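Local coordinates for protein fructose transport system repressor FruR (Pseudomonas putida, PDB 3O74) that probably binds DNA as a LacI-family transcriptional regulator of sugar metabolism that responds to fructose 1-phosphate, its preferred effector, at residues V85-D89 against R90-P94; D175-G178 against G179-A183; V190-Q193 against G194-D197; F214-N217 against Q218-F222; D221-P224 against L225-A229. All coordinates share one frame; numbering follows the deposited sequence.

Contact 1 of 5, residues V85-D89 against R90-P94; sequences VIAID and RRLDP. With GOL (glycerol), chain D.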
loop_
_atom_site.group_PDB
_atom_site.type_symbol
_atom_site.label_atom_id
_atom_site.label_comp_id
_atom_site.label_asym_id
_atom_site.label_seq_id
_atom_site.Cartn_x
_atom_site.Cartn_y
_atom_site.Cartn_z
ATOM N N VAL B 85 -22.574 10.614 -3.743
ATOM C CA VAL B 85 -21.472 9.865 -4.333
ATOM C C VAL B 85 -20.360 10.820 -4.742
ATOM O O VAL B 85 -20.572 11.723 -5.554
ATOM C CB VAL B 85 -21.934 9.054 -5.562
ATOM C CG1 VAL B 85 -20.754 8.337 -6.205
ATOM C CG2 VAL B 85 -23.017 8.060 -5.171
ATOM N N ILE B 86 -19.181 10.632 -4.162
ATOM C CA ILE B 86 -18.031 11.468 -4.487
ATOM C C ILE B 86 -16.969 10.637 -5.189
ATOM O O ILE B 86 -16.410 9.712 -4.599
ATOM C CB ILE B 86 -17.417 12.106 -3.230
ATOM C CG1 ILE B 86 -18.489 12.837 -2.424
ATOM C CG2 ILE B 86 -16.282 13.054 -3.614
ATOM C CD1 ILE B 86 -19.126 13.987 -3.175
ATOM N N ALA B 87 -16.695 10.960 -6.450
ATOM C CA ALA B 87 -15.659 10.255 -7.199
ATOM C C ALA B 87 -14.277 10.707 -6.754
ATOM O O ALA B 87 -14.068 11.877 -6.439
ATOM C CB ALA B 87 -15.836 10.461 -8.707
ATOM N N ILE B 88 -13.331 9.775 -6.734
ATOM C CA ILE B 88 -11.955 10.093 -6.382
ATOM C C ILE B 88 -10.999 9.507 -7.414
ATOM O O ILE B 88 -11.091 8.326 -7.756
ATOM C CB ILE B 88 -11.590 9.546 -4.980
ATOM C CG1 ILE B 88 -12.351 10.305 -3.895
ATOM C CG2 ILE B 88 -10.094 9.646 -4.738
ATOM C CD1 ILE B 88 -11.937 9.926 -2.473
ATOM N N ASP B 89 -10.088 10.343 -7.907
ATOM C CA ASP B 89 -9.067 9.927 -8.872
ATOM C C ASP B 89 -9.636 9.625 -10.257
ATOM O O ASP B 89 -9.152 10.144 -11.259
ATOM C CB ASP B 89 -8.273 8.727 -8.343
ATOM C CG ASP B 89 -7.067 8.395 -9.205
ATOM O OD1 ASP B 89 -7.256 8.015 -10.379
ATOM O OD2 ASP B 89 -5.926 8.512 -8.709
ATOM N N ARG B 90 -10.661 8.784 -10.315
ATOM C CA ARG B 90 -11.330 8.507 -11.575
ATOM C C ARG B 90 -12.687 9.202 -11.611
ATOM O O ARG B 90 -13.579 8.877 -10.838
ATOM C CB ARG B 90 -11.493 7.004 -11.767
ATOM C CG ARG B 90 -10.192 6.230 -11.718
ATOM C CD ARG B 90 -10.467 4.767 -11.918
ATOM N NE ARG B 90 -9.267 3.950 -11.827
ATOM C CZ ARG B 90 -9.278 2.629 -11.933
ATOM N NH1 ARG B 90 -10.429 2.004 -12.131
ATOM N NH2 ARG B 90 -8.151 1.934 -11.842
ATOM N N ARG B 91 -12.833 10.157 -12.522
ATOM C CA ARG B 91 -14.019 11.002 -12.567
ATOM C C ARG B 91 -15.285 10.218 -12.891
ATOM O O ARG B 91 -15.255 9.240 -13.636
ATOM C CB ARG B 91 -13.839 12.112 -13.609
ATOM C CG ARG B 91 -13.888 11.613 -15.049
ATOM C CD ARG B 91 -14.138 12.759 -16.015
ATOM N NE ARG B 91 -13.053 13.735 -15.996
ATOM C CZ ARG B 91 -13.163 14.983 -16.438
ATOM N NH1 ARG B 91 -14.317 15.417 -16.929
ATOM N NH2 ARG B 91 -12.121 15.799 -16.383
ATOM N N LEU B 92 -16.400 10.645 -12.314
ATOM C CA LEU B 92 -17.700 10.213 -12.802
ATOM C C LEU B 92 -18.297 11.345 -13.650
ATOM O O LEU B 92 -17.707 12.418 -13.762
ATOM C CB LEU B 92 -18.620 9.827 -11.645
ATOM C CG LEU B 92 -18.243 8.553 -10.871
ATOM C CD1 LEU B 92 -19.090 8.379 -9.616
ATOM C CD2 LEU B 92 -18.353 7.323 -11.762
ATOM N N ASP B 93 -19.462 11.101 -14.238
ATOM C CA ASP B 93 -20.088 12.044 -15.168
ATOM C C ASP B 93 -20.149 13.465 -14.594
ATOM O O ASP B 93 -20.816 13.709 -13.593
ATOM C CB ASP B 93 -21.491 11.539 -15.515
ATOM C CG ASP B 93 -22.218 12.425 -16.509
ATOM O OD1 ASP B 93 -21.653 13.449 -16.948
ATOM O OD2 ASP B 93 -23.370 12.085 -16.846
ATOM N N PRO B 94 -19.444 14.409 -15.235
ATOM C CA PRO B 94 -19.359 15.799 -14.767
ATOM C C PRO B 94 -20.714 16.511 -14.742
ATOM O O PRO B 94 -20.844 17.561 -14.114
ATOM C CB PRO B 94 -18.418 16.456 -15.782
ATOM C CG PRO B 94 -18.466 15.575 -16.983
ATOM C CD PRO B 94 -18.665 14.189 -16.465
HETATM C C1 GOL D . -5.521 5.368 -12.385
HETATM O O1 GOL D . -6.727 5.469 -11.667
HETATM C C2 GOL D . -4.701 4.196 -11.856
HETATM O O2 GOL D . -5.389 3.557 -10.798
HETATM C C3 GOL D . -3.342 4.699 -11.384
HETATM O O3 GOL D . -2.536 3.601 -11.035
HETATM O O HOH W 1 -10.457 10.747 -13.921
#

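Contact 2 of 5, residues D175-G178 against G179-A183; sequences DDLG and GLPDA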
loop_
_atom_site.group_PDB
_atom_site.type_symbol
_atom_site.label_atom_id
_atom_site.label_comp_id
_atom_site.label_asym_id
_atom_site.label_seq_id
_atom_site.Cartn_x
_atom_site.Cartn_y
_atom_site.Cartn_z
ATOM N N ASP B 175 10.325 -6.059 -28.370
ATOM C CA ASP B 175 10.248 -6.975 -29.503
ATOM C C ASP B 175 9.844 -6.244 -30.782
ATOM O O ASP B 175 10.235 -6.646 -31.876
ATOM C CB ASP B 175 9.276 -8.125 -29.210
ATOM C CG ASP B 175 9.784 -9.061 -28.121
ATOM O OD1 ASP B 175 10.893 -8.828 -27.596
ATOM O OD2 ASP B 175 9.070 -10.034 -27.789
ATOM N N ASP B 176 9.073 -5.168 -30.641
ATOM C CA ASP B 176 8.570 -4.423 -31.798
ATOM C C ASP B 176 9.534 -3.357 -32.330
ATOM O O ASP B 176 9.506 -3.032 -33.518
ATOM C CB ASP B 176 7.200 -3.805 -31.492
ATOM C CG ASP B 176 6.094 -4.845 -31.414
ATOM O OD1 ASP B 176 6.370 -6.031 -31.684
ATOM O OD2 ASP B 176 4.947 -4.477 -31.083
ATOM N N LEU B 177 10.373 -2.813 -31.452
ATOM C CA LEU B 177 11.378 -1.829 -31.854
ATOM C C LEU B 177 12.705 -2.494 -32.201
ATOM O O LEU B 177 13.537 -1.915 -32.904
ATOM C CB LEU B 177 11.609 -0.790 -30.754
ATOM C CG LEU B 177 10.555 0.296 -30.561
ATOM C CD1 LEU B 177 10.920 1.161 -29.367
ATOM C CD2 LEU B 177 10.428 1.136 -31.821
ATOM N N GLY B 178 12.897 -3.715 -31.714
ATOM C CA GLY B 178 14.170 -4.394 -31.864
ATOM C C GLY B 178 15.159 -3.921 -30.816
ATOM O O GLY B 178 16.362 -4.150 -30.936
ATOM N N GLY B 179 14.645 -3.251 -29.789
ATOM C CA GLY B 179 15.471 -2.745 -28.707
ATOM C C GLY B 179 14.696 -1.797 -27.812
ATOM O O GLY B 179 13.489 -1.617 -27.984
ATOM N N LEU B 180 15.382 -1.192 -26.848
ATOM C CA LEU B 180 14.748 -0.210 -25.975
ATOM C C LEU B 180 14.433 1.063 -26.753
ATOM O O LEU B 180 15.154 1.419 -27.688
ATOM C CB LEU B 180 15.654 0.138 -24.794
ATOM C CG LEU B 180 16.128 -0.981 -23.870
ATOM C CD1 LEU B 180 17.098 -0.422 -22.842
ATOM C CD2 LEU B 180 14.948 -1.645 -23.187
ATOM N N PRO B 181 13.353 1.756 -26.367
ATOM C CA PRO B 181 13.096 3.090 -26.913
ATOM C C PRO B 181 14.034 4.077 -26.229
ATOM O O PRO B 181 14.531 3.769 -25.145
ATOM C CB PRO B 181 11.655 3.360 -26.486
ATOM C CG PRO B 181 11.516 2.618 -25.185
ATOM C CD PRO B 181 12.366 1.374 -25.337
ATOM N N ASP B 182 14.285 5.229 -26.841
ATOM C CA ASP B 182 15.137 6.226 -26.210
ATOM C C ASP B 182 14.469 6.816 -24.972
ATOM O O ASP B 182 15.144 7.241 -24.036
ATOM C CB ASP B 182 15.496 7.335 -27.194
ATOM C CG ASP B 182 16.539 6.901 -28.205
ATOM O OD1 ASP B 182 17.046 5.763 -28.096
ATOM O OD2 ASP B 182 16.855 7.704 -29.107
ATOM N N ALA B 183 13.140 6.828 -24.970
ATOM C CA ALA B 183 12.383 7.430 -23.878
ATOM C C ALA B 183 11.069 6.694 -23.650
ATOM O O ALA B 183 10.473 6.157 -24.586
ATOM C CB ALA B 183 12.119 8.908 -24.158
#

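Contact 3 of 5, residues V190-Q193 against G194-D197; sequences VLLQ and GVFD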
loop_
_atom_site.group_PDB
_atom_site.type_symbol
_atom_site.label_atom_id
_atom_site.label_comp_id
_atom_site.label_asym_id
_atom_site.label_seq_id
_atom_site.Cartn_x
_atom_site.Cartn_y
_atom_site.Cartn_z
ATOM N N VAL B 190 2.801 1.188 -10.965
ATOM C CA VAL B 190 2.750 -0.273 -10.965
ATOM C C VAL B 190 3.150 -0.829 -12.329
ATOM O O VAL B 190 3.743 -1.905 -12.421
ATOM C CB VAL B 190 1.367 -0.828 -10.548
ATOM C CG1 VAL B 190 0.322 -0.545 -11.609
ATOM C CG2 VAL B 190 1.458 -2.318 -10.293
ATOM N N LEU B 191 2.827 -0.094 -13.387
ATOM C CA LEU B 191 3.247 -0.488 -14.725
ATOM C C LEU B 191 4.754 -0.351 -14.863
ATOM O O LEU B 191 5.397 -1.182 -15.490
ATOM C CB LEU B 191 2.540 0.347 -15.800
ATOM C CG LEU B 191 1.041 0.096 -15.962
ATOM C CD1 LEU B 191 0.408 1.123 -16.900
ATOM C CD2 LEU B 191 0.783 -1.315 -16.456
ATOM N N LEU B 192 5.317 0.699 -14.269
ATOM C CA LEU B 192 6.767 0.881 -14.279
ATOM C C LEU B 192 7.474 -0.299 -13.613
ATOM O O LEU B 192 8.575 -0.679 -14.008
ATOM C CB LEU B 192 7.150 2.178 -13.563
ATOM C CG LEU B 192 8.649 2.507 -13.569
ATOM C CD1 LEU B 192 9.155 2.713 -14.999
ATOM C CD2 LEU B 192 8.961 3.731 -12.708
ATOM N N GLN B 193 6.843 -0.868 -12.592
ATOM C CA GLN B 193 7.423 -2.005 -11.886
ATOM C C GLN B 193 7.630 -3.184 -12.823
ATOM O O GLN B 193 8.634 -3.894 -12.733
ATOM C CB GLN B 193 6.527 -2.432 -10.727
ATOM C CG GLN B 193 6.445 -1.435 -9.597
ATOM C CD GLN B 193 5.652 -1.978 -8.428
ATOM O OE1 GLN B 193 6.010 -3.000 -7.846
ATOM N NE2 GLN B 193 4.568 -1.301 -8.084
ATOM N N GLY B 194 6.668 -3.394 -13.716
ATOM C CA GLY B 194 6.771 -4.452 -14.702
ATOM C C GLY B 194 7.876 -4.138 -15.690
ATOM O O GLY B 194 8.613 -5.026 -16.122
ATOM N N VAL B 195 7.986 -2.862 -16.047
ATOM C CA VAL B 195 9.055 -2.404 -16.920
ATOM C C VAL B 195 10.409 -2.757 -16.304
ATOM O O VAL B 195 11.296 -3.258 -16.988
ATOM C CB VAL B 195 8.969 -0.886 -17.167
ATOM C CG1 VAL B 195 10.277 -0.365 -17.732
ATOM C CG2 VAL B 195 7.798 -0.555 -18.098
ATOM N N PHE B 196 10.560 -2.503 -15.008
ATOM C CA PHE B 196 11.805 -2.818 -14.318
ATOM C C PHE B 196 12.104 -4.311 -14.352
ATOM O O PHE B 196 13.264 -4.715 -14.424
ATOM C CB PHE B 196 11.768 -2.332 -12.865
ATOM C CG PHE B 196 11.859 -0.840 -12.718
ATOM C CD1 PHE B 196 12.436 -0.065 -13.714
ATOM C CD2 PHE B 196 11.378 -0.209 -11.582
ATOM C CE1 PHE B 196 12.526 1.315 -13.586
ATOM C CE2 PHE B 196 11.467 1.172 -11.444
ATOM C CZ PHE B 196 12.044 1.934 -12.449
ATOM N N ASP B 197 11.062 -5.134 -14.285
ATOM C CA ASP B 197 11.247 -6.581 -14.362
ATOM C C ASP B 197 11.834 -6.964 -15.709
ATOM O O ASP B 197 12.747 -7.792 -15.798
ATOM C CB ASP B 197 9.923 -7.313 -14.162
ATOM C CG ASP B 197 9.453 -7.284 -12.727
ATOM O OD1 ASP B 197 10.309 -7.249 -11.818
ATOM O OD2 ASP B 197 8.222 -7.297 -12.509
#

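Contact 4 of 5, residues F214-N217 against Q218-F222; sequences FGDN and QLLDF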
loop_
_atom_site.group_PDB
_atom_site.type_symbol
_atom_site.label_atom_id
_atom_site.label_comp_id
_atom_site.label_asym_id
_atom_site.label_seq_id
_atom_site.Cartn_x
_atom_site.Cartn_y
_atom_site.Cartn_z
ATOM N N PHE B 214 3.851 8.260 -13.819
ATOM C CA PHE B 214 2.904 8.806 -12.861
ATOM C C PHE B 214 3.094 8.081 -11.541
ATOM O O PHE B 214 3.462 6.906 -11.516
ATOM C CB PHE B 214 1.472 8.637 -13.358
ATOM C CG PHE B 214 1.055 9.676 -14.356
ATOM C CD1 PHE B 214 1.610 9.703 -15.624
ATOM C CD2 PHE B 214 0.098 10.623 -14.025
ATOM C CE1 PHE B 214 1.221 10.663 -16.546
ATOM C CE2 PHE B 214 -0.293 11.579 -14.937
ATOM C CZ PHE B 214 0.268 11.601 -16.199
ATOM N N GLY B 215 2.837 8.777 -10.444
ATOM C CA GLY B 215 3.111 8.218 -9.136
ATOM C C GLY B 215 4.595 8.313 -8.853
ATOM O O GLY B 215 5.375 8.757 -9.694
ATOM N N ASP B 216 4.992 7.895 -7.661
ATOM C CA ASP B 216 6.378 8.015 -7.257
ATOM C C ASP B 216 6.681 6.959 -6.216
ATOM O O ASP B 216 5.776 6.309 -5.689
ATOM C CB ASP B 216 6.647 9.410 -6.692
ATOM C CG ASP B 216 8.128 9.705 -6.542
ATOM O OD1 ASP B 216 8.954 8.889 -7.007
ATOM O OD2 ASP B 216 8.466 10.757 -5.961
ATOM N N ASN B 217 7.959 6.787 -5.921
ATOM C CA ASN B 217 8.382 5.776 -4.980
ATOM C C ASN B 217 9.730 6.158 -4.400
ATOM O O ASN B 217 10.639 6.562 -5.126
ATOM C CB ASN B 217 8.456 4.418 -5.673
ATOM C CG ASN B 217 8.411 3.265 -4.699
ATOM O OD1 ASN B 217 9.417 2.922 -4.080
ATOM N ND2 ASN B 217 7.238 2.659 -4.557
ATOM N N GLN B 218 9.846 6.033 -3.085
ATOM C CA GLN B 218 11.034 6.455 -2.361
ATOM C C GLN B 218 12.314 5.869 -2.947
ATOM O O GLN B 218 13.322 6.564 -3.079
ATOM C CB GLN B 218 10.905 6.045 -0.895
ATOM C CG GLN B 218 12.168 6.225 -0.090
ATOM C CD GLN B 218 12.061 5.616 1.292
ATOM O OE1 GLN B 218 11.268 4.705 1.523
ATOM N NE2 GLN B 218 12.863 6.115 2.218
ATOM N N LEU B 219 12.273 4.590 -3.299
ATOM C CA LEU B 219 13.484 3.897 -3.723
ATOM C C LEU B 219 13.991 4.371 -5.089
ATOM O O LEU B 219 15.109 4.048 -5.488
ATOM C CB LEU B 219 13.298 2.373 -3.671
ATOM C CG LEU B 219 12.834 1.812 -2.323
ATOM C CD1 LEU B 219 13.043 0.307 -2.253
ATOM C CD2 LEU B 219 13.564 2.495 -1.179
ATOM N N LEU B 220 13.174 5.152 -5.791
ATOM C CA LEU B 220 13.612 5.795 -7.025
ATOM C C LEU B 220 14.791 6.735 -6.763
ATOM O O LEU B 220 15.572 7.035 -7.666
ATOM C CB LEU B 220 12.461 6.574 -7.667
ATOM C CG LEU B 220 11.865 6.029 -8.968
ATOM C CD1 LEU B 220 11.655 4.525 -8.884
ATOM C CD2 LEU B 220 10.564 6.745 -9.311
ATOM N N ASP B 221 14.911 7.205 -5.523
ATOM C CA ASP B 221 16.004 8.091 -5.140
ATOM C C ASP B 221 17.347 7.363 -5.153
ATOM O O ASP B 221 18.399 7.994 -5.219
ATOM C CB ASP B 221 15.756 8.690 -3.752
ATOM C CG ASP B 221 14.693 9.777 -3.760
ATOM O OD1 ASP B 221 14.729 10.647 -4.653
ATOM O OD2 ASP B 221 13.829 9.766 -2.858
ATOM N N PHE B 222 17.297 6.034 -5.085
ATOM C CA PHE B 222 18.501 5.212 -4.999
ATOM C C PHE B 222 18.821 4.491 -6.307
ATOM O O PHE B 222 19.867 3.849 -6.429
ATOM C CB PHE B 222 18.361 4.185 -3.876
ATOM C CG PHE B 222 18.164 4.792 -2.517
ATOM C CD1 PHE B 222 19.244 4.997 -1.675
ATOM C CD2 PHE B 222 16.902 5.149 -2.078
ATOM C CE1 PHE B 222 19.070 5.553 -0.420
ATOM C CE2 PHE B 222 16.720 5.705 -0.826
ATOM C CZ PHE B 222 17.808 5.908 0.004
#

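Contact 5 of 5, residues D221-P224 against L225-A229; sequences DFLP and LPVNA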
loop_
_atom_site.group_PDB
_atom_site.type_symbol
_atom_site.label_atom_id
_atom_site.label_comp_id
_atom_site.label_asym_id
_atom_site.label_seq_id
_atom_site.Cartn_x
_atom_site.Cartn_y
_atom_site.Cartn_z
ATOM N N ASP B 221 14.911 7.205 -5.523
ATOM C CA ASP B 221 16.004 8.091 -5.140
ATOM C C ASP B 221 17.347 7.363 -5.153
ATOM O O ASP B 221 18.399 7.994 -5.219
ATOM C CB ASP B 221 15.756 8.690 -3.752
ATOM C CG ASP B 221 14.693 9.777 -3.760
ATOM O OD1 ASP B 221 14.729 10.647 -4.653
ATOM O OD2 ASP B 221 13.829 9.766 -2.858
ATOM N N PHE B 222 17.297 6.034 -5.085
ATOM C CA PHE B 222 18.501 5.212 -4.999
ATOM C C PHE B 222 18.821 4.491 -6.307
ATOM O O PHE B 222 19.867 3.849 -6.429
ATOM C CB PHE B 222 18.361 4.185 -3.876
ATOM C CG PHE B 222 18.164 4.792 -2.517
ATOM C CD1 PHE B 222 19.244 4.997 -1.675
ATOM C CD2 PHE B 222 16.902 5.149 -2.078
ATOM C CE1 PHE B 222 19.070 5.553 -0.420
ATOM C CE2 PHE B 222 16.720 5.705 -0.826
ATOM C CZ PHE B 222 17.808 5.908 0.004
ATOM N N LEU B 223 17.908 4.577 -7.270
ATOM C CA LEU B 223 18.129 3.984 -8.585
ATOM C C LEU B 223 19.236 4.713 -9.330
ATOM O O LEU B 223 19.255 5.943 -9.367
ATOM C CB LEU B 223 16.854 4.035 -9.431
ATOM C CG LEU B 223 15.875 2.867 -9.364
ATOM C CD1 LEU B 223 14.924 2.952 -10.544
ATOM C CD2 LEU B 223 16.619 1.547 -9.374
ATOM N N PRO B 224 20.165 3.954 -9.929
ATOM C CA PRO B 224 21.173 4.541 -10.816
ATOM C C PRO B 224 20.484 5.141 -12.035
ATOM O O PRO B 224 20.889 6.184 -12.546
ATOM C CB PRO B 224 22.019 3.335 -11.234
ATOM C CG PRO B 224 21.775 2.308 -10.186
ATOM C CD PRO B 224 20.358 2.505 -9.758
ATOM N N LEU B 225 19.436 4.461 -12.492
ATOM C CA LEU B 225 18.599 4.949 -13.573
ATOM C C LEU B 225 17.610 5.974 -13.034
ATOM O O LEU B 225 16.691 5.623 -12.293
ATOM C CB LEU B 225 17.849 3.781 -14.210
ATOM C CG LEU B 225 16.870 4.106 -15.337
ATOM C CD1 LEU B 225 17.514 5.038 -16.347
ATOM C CD2 LEU B 225 16.393 2.827 -16.004
ATOM N N PRO B 226 17.800 7.250 -13.398
ATOM C CA PRO B 226 16.937 8.324 -12.896
ATOM C C PRO B 226 15.549 8.281 -13.528
ATOM O O PRO B 226 15.424 8.087 -14.736
ATOM C CB PRO B 226 17.675 9.594 -13.326
ATOM C CG PRO B 226 18.459 9.186 -14.526
ATOM C CD PRO B 226 18.856 7.757 -14.292
ATOM N N VAL B 227 14.519 8.466 -12.709
ATOM C CA VAL B 227 13.145 8.443 -13.195
ATOM C C VAL B 227 12.388 9.703 -12.770
ATOM O O VAL B 227 12.284 10.001 -11.581
ATOM C CB VAL B 227 12.395 7.203 -12.657
ATOM C CG1 VAL B 227 10.948 7.204 -13.126
ATOM C CG2 VAL B 227 13.097 5.922 -13.086
ATOM N N ASN B 228 11.864 10.443 -13.740
ATOM C CA ASN B 228 10.996 11.576 -13.440
ATOM C C ASN B 228 9.601 11.093 -13.063
ATOM O O ASN B 228 9.050 10.203 -13.707
ATOM C CB ASN B 228 10.921 12.530 -14.628
ATOM C CG ASN B 228 12.174 13.371 -14.779
ATOM O OD1 ASN B 228 13.092 13.297 -13.963
ATOM N ND2 ASN B 228 12.211 14.182 -15.821
ATOM N N ALA B 229 9.027 11.685 -12.021
ATOM C CA ALA B 229 7.748 11.219 -11.498
ATOM C C ALA B 229 6.766 12.353 -11.213
ATOM O O ALA B 229 7.145 13.403 -10.702
ATOM C CB ALA B 229 7.966 10.377 -10.249
#

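Contact 1 of 5, residues V85-D89 against R90-P94
Ala87 CB sits at the tight end of this turn, 3.5 Å from Arg90 O and 3.8 Å from Leu92 CG, as the chain doubles back beside the strand it has just left. Next to it Leu92 sends CD1 to within 3.8 Å of Val85 CG1, the two side chains crossing at about a right angle. Val85 presents that methyl because CG1 stands anti to the backbone N (chi1 177°). The reversal itself is a classic gamma turn: Asp89 has positive phi, and Arg90 N donates to Ile88 O at 2.6 Å, approaching from above the carbonyl plane.

The side with Arg91 is looser. There a water accepts from Arg91 N and donates to Asp89 O, while the exposed Arg91 side chain turns away and lies along Ser99 and Ile101 of strand 98-102.

The polar end is separate and well ordered, built round a glycerol probably from the crystallisation liquor. Arg90, extended from CG to NE, directs its NE-H almost straight (170°) at glycerol O1, 3.0 Å off at the guanidinium edge, and the same hydroxyl donates to Asp89 OD1 at 2.9 Å. Arg90 NH1 is held by a salt bridge to Asp42, and the glycerol also bonds Tyr17 and Ser188. Polar side chains gathered at the C-terminal end of a parallel strand are typical of the ligand cleft in periplasmic-binding-protein-like domains, consistent with an effector pocket here.

Contact 2 of 5, residues D175-G178 against G179-A183
Leu177 and Pro181 meet in a local contact at the end of helix 163-177, where the chain leaves the helix and heads for strand 183-186 near the surface. Leu177 is the last helical residue, and its CD1 lies 3.7 Å from Pro181 CB and 3.8 Å from Pro181 CA, the two side chains crossing at roughly a right angle. The leucine reaches this far because CG stands anti to the carbonyl carbon (chi1 -76°) and the chain then runs on extended, placing one methyl against the flank of the proline ring. Closer to the backbone, Leu177 CB packs 3.4 Å from Gly179 O.

Two glycines make the exit possible. Gly178 is the first residue to depart from helical angles, and its positive phi (81°) swings the chain off the helix axis. Gly179 follows almost fully stretched, with both backbone angles near 180°, and Leu180 and Pro181 carry on in an extended form. This is the helix-to-strand turn of a beta-alpha-beta crossover, in which helix 163-177 links the parallel strands 152-158 and 183-186, with strand 122-128 lying between them in the sheet.

Leu180 points away from the helix end, yet its side chain touches Met170 and Ile174, so the linker folds back over the last turns of helix 163-177. Pro181 also packs on Leu173 and Ser122. Beyond it, the Asp182 carboxylate accepts from Arg121 N while its own backbone N-H goes to Ser122 OG, and Ala183 begins the strand with a backbone pairing to Ala124.

Contact 3 of 5, residues V190-Q193 against G194-D197
Leu192 lies over one face of the Phe196 ring, one helical turn further on. Its CG is 4.0 Å from the ring centroid and 25° off the normal, a CH-pi contact, while CD2 approaches CZ of the same ring at 3.6 Å. The leucine bends toward the ring because CG is anti to the backbone N (chi1 -177°) and thus runs beside its own carbonyl. Phe196 takes the other common choice, CG anti to the carbonyl carbon (chi1 -72°), which lays the ring back over the preceding turn. Leu192 O faces the same side of the ring, 3.5 Å above its plane and offset toward the CG end, so the carbonyl and the isobutyl group share that face.

Leu192 O also accepts the helical bond from Phe196 N at 2.9 Å. One residue earlier Val195 N bonds to Leu191 O, and the valine side chain packs on the turn below, its CB 3.2 Å from Leu192 O and CG2 3.6 Å from Leu191 O. Asp197 N closes the series on Gln193 O at 3.1 Å. That carbonyl has a second donor, Gln218 NE2 of the second subunit, while the Asp197 carboxylate forms a salt bridge with Arg163.

All this belongs to helix 189-201 of the beta-alpha-beta unit joining strands 183-186 and 210-214: Val195 and Leu192 rest on strand 183-186, Leu192 and Phe196 on strand 210-214, and Gln193 and Asp197 turn toward helix 163-177.

Contact 4 of 5, residues F214-N217 against Q218-F222
Asn217 starts the short 3-10 turn at 218-221 and is gripped by it more than any other residue here, with Leu220 and Gln218 next. Its main-chain O accepts from Leu220 N at 3.0 Å, the donor arriving from above the carbonyl plane. Its side chain adds a second, weak link: with CG anti to the backbone N (chi1 -160°), OD1 reaches forward to Leu219 N at 3.4 Å, in the manner of an Asx turn. Side-chain and main-chain oxygens of one residue thus both receive N-H groups of the first turn.

Leu220 comes back toward the segment before it. CB lies 3.1 Å from Asn217 O, and CD2 extends to within 3.5 Å of Asp216 OD1, the leucine crossing the aspartate at a slant; its chi1 of -110° is far from a staggered value. Asp216 OD1 is busy as well, accepting from Asn217 N at 2.6 Å from well above the carboxylate plane and forming a salt bridge with Arg268.

Gln218 touches Asn217 mainly through CB, 3.7 Å from Asn217 C. The rest of its chain runs out extended, and NE2 donates to Gln193 O of the second subunit. Leu219 meets its own counterpart across the same dimer interface.

The turn bridges strands 210-214 and 227-231, two parallel neighbours in the sheet, with Leu220 tucked between Val227 of the second strand and Tyr189 at the start of helix 189-201.

Contact 5 of 5, residues D221-P224 against L225-A229
With chi1 at -90° and chi2 at -164°, Leu223 runs out extended toward the chain that follows it, bringing CD1 to 3.6 Å from Leu225 O and, more loosely, 4.3 Å from Val227 CG2. Its CB is nearer still to that carbonyl, at 3.3 Å, so the leucine lies alongside the Leu225 C=O with a methyl reaching past it to the start of the strand. Leu225 takes a different course: CG stands anti to the backbone N (chi1 178°), and the side chain heads away to pack on Leu209 and Leu211.

Two prolines stiffen the bend. Pro224 O lies 3.1 Å from Pro226 CD, a close carbonyl-to-methylene approach around the single residue between them. Neither proline has an N-H to give, and across the corner the contacts are van der Waals ones.

Leu223 also touches Phe196 of helix 189-201 and Phe222 of the second subunit, while Val227, buried, packs on Leu211 and Thr213. This is a proline-rich loop leading into strand 227-231, which runs parallel to strand 210-214 and antiparallel to strand 257-266 in the beta-sheet core of a LacI-type sugar-binding domain.

Contacts 3, 4 and 5 form one continuous patch at the subunit interface. Phe196 CZ of contact 3 lies 3.6 Å from Leu223 CD1 of contact 5, and Leu220 CD2 of contact 4 is 3.8 Å from Val227 CB of contact 5; contacts 4 and 5 also share Asp221 and Phe222. Contact 2 stands apart, on the same side of the chain's centre as contact 3, with centres about 16 Å apart. Contact 1 is across the chain's centre, about 27 Å from contact 3 between centres, yet their nearest atoms are only about 9 Å apart. The glycerol held by contact 1 lies between them, about 5 Å from the side chain of Val190.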